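Local coordinates for putative carboxymuconolactone decarboxylase (Burkholderia xenovorans, PDB 2QEU), which is a putative carboxymuconolactone decarboxylase, of a family to which peroxiredoxin activity is also generally ascribed, at the interface of chains A and B. Residues are numbered along the deposited sequence; one frame, centred on the assembly and turned at random. Chains: chain A/B, Putative carboxymuconolactone decarboxylase.

The interface of chains A and B. Residues chain A 118-119, 123, 126-127; chain B 30-31, 34.
NH1 of the A:Arg123 guanidinium donates to the amide oxygen OE1 of B:Gln34 at 2.8 Å, an instance of how one glutamine can serve a helix-to-helix contact as acceptor and donor together. The bond is nearly straight (165° at the hydrogen) and lies in the plane of both groups. Those guanidinium and amide planes nevertheless stand 71° apart. The amide nitrogen NE2 of B:Gln34 lies 3.0 Å from the hydroxyl OG1 of A:Thr127, a probable hydrogen bond, and reaches the backbone O of A:Arg123 more weakly. A:Arg123 holds CG between its backbone N and carbonyl carbon (chi1 64°), then extends to NE, passing obliquely over the helix of B:Ala31 and B:Gln34. Within chain A, NE of A:Arg123 donates to the backbone O of A:Gly119 at 2.9 Å, which helps fix the guanidinium, while CA of B:Ala31 packs against one guanidinium face near the rim.

A second anchor comes from A:Trp118, whose indole NE1 donates to the backbone O of B:Ala31 at 3.0 Å; the acceptor lies in the ring plane. CB of A:Arg123 sits 3.7 Å above the centre of the A:Trp118 ring, which probably helps hold the indole in place. The CB methyl of B:Ala31 meets CA of A:Gly119 at 3.6 Å. The site joins helices 116-119 and 122-138 of chain A to helix 30-38 of chain B, part of a larger, not exactly two-fold contact; the structure alone does not show whether it forms in solution.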
loop_
_atom_site.group_PDB
_atom_site.type_symbol
_atom_site.label_atom_id
_atom_site.label_comp_id
_atom_site.label_asym_id
_atom_site.label_seq_id
_atom_site.Cartn_x
_atom_site.Cartn_y
_atom_site.Cartn_z
ATOM N N TRP A 118 -8.923 9.720 -6.639
ATOM C CA TRP A 118 -9.456 10.455 -7.792
ATOM C C TRP A 118 -8.308 10.970 -8.661
ATOM O O TRP A 118 -8.298 10.798 -9.884
ATOM C CB TRP A 118 -10.296 11.647 -7.303
ATOM C CG TRP A 118 -10.653 12.588 -8.364
ATOM C CD1 TRP A 118 -10.003 13.766 -8.680
ATOM C CD2 TRP A 118 -11.780 12.504 -9.278
ATOM N NE1 TRP A 118 -10.634 14.366 -9.730
ATOM C CE2 TRP A 118 -11.720 13.631 -10.110
ATOM C CE3 TRP A 118 -12.816 11.572 -9.476
ATOM C CZ2 TRP A 118 -12.659 13.863 -11.125
ATOM C CZ3 TRP A 118 -13.734 11.796 -10.498
ATOM C CH2 TRP A 118 -13.649 12.934 -11.296
ATOM N N GLY A 119 -7.367 11.659 -8.006
ATOM C CA GLY A 119 -6.412 12.488 -8.696
ATOM C C GLY A 119 -5.401 11.765 -9.560
ATOM O O GLY A 119 -5.015 12.298 -10.582
ATOM N N ARG A 123 -9.720 9.523 -11.991
ATOM C CA ARG A 123 -10.296 10.452 -12.925
ATOM C C ARG A 123 -10.060 10.074 -14.408
ATOM O O ARG A 123 -10.804 10.529 -15.266
ATOM C CB ARG A 123 -9.766 11.837 -12.666
ATOM C CG ARG A 123 -8.272 11.988 -12.898
ATOM C CD ARG A 123 -7.888 13.345 -12.379
ATOM N NE ARG A 123 -6.520 13.762 -12.654
ATOM C CZ ARG A 123 -6.154 14.534 -13.677
ATOM N NH1 ARG A 123 -7.023 14.915 -14.593
ATOM N NH2 ARG A 123 -4.891 14.898 -13.803
ATOM N N VAL A 126 -13.079 8.573 -15.859
ATOM C CA VAL A 126 -14.137 9.559 -16.189
ATOM C C VAL A 126 -13.837 10.228 -17.556
ATOM O O VAL A 126 -14.745 10.399 -18.405
ATOM C CB VAL A 126 -14.324 10.597 -15.064
ATOM C CG1 VAL A 126 -15.385 11.640 -15.457
ATOM C CG2 VAL A 126 -14.684 9.886 -13.677
ATOM N N THR A 127 -12.576 10.599 -17.767
ATOM C CA THR A 127 -12.163 11.199 -19.025
ATOM C C THR A 127 -12.515 10.274 -20.209
ATOM O O THR A 127 -13.099 10.732 -21.222
ATOM C CB THR A 127 -10.661 11.545 -18.974
ATOM O OG1 THR A 127 -10.462 12.490 -17.914
ATOM C CG2 THR A 127 -10.188 12.183 -20.320
ATOM N N GLU B 30 -4.819 20.399 -11.712
ATOM C CA GLU B 30 -5.709 19.820 -12.745
ATOM C C GLU B 30 -6.664 18.745 -12.240
ATOM O O GLU B 30 -7.822 18.685 -12.660
ATOM C CB GLU B 30 -4.887 19.208 -13.892
ATOM C CG GLU B 30 -5.700 18.704 -15.091
ATOM N N ALA B 31 -6.182 17.876 -11.368
ATOM C CA ALA B 31 -7.048 16.851 -10.784
ATOM C C ALA B 31 -8.233 17.514 -10.097
ATOM O O ALA B 31 -9.346 17.016 -10.184
ATOM C CB ALA B 31 -6.296 15.963 -9.794
ATOM N N GLN B 34 -10.733 19.041 -12.540
ATOM C CA GLN B 34 -11.611 17.970 -13.029
ATOM C C GLN B 34 -12.657 17.608 -11.976
ATOM O O GLN B 34 -13.819 17.446 -12.311
ATOM C CB GLN B 34 -10.818 16.702 -13.472
ATOM C CG GLN B 34 -11.391 16.055 -14.774
ATOM C CD GLN B 34 -10.915 14.598 -15.042
ATOM O OE1 GLN B 34 -9.751 14.272 -14.845
ATOM N NE2 GLN B 34 -11.812 13.756 -15.544
#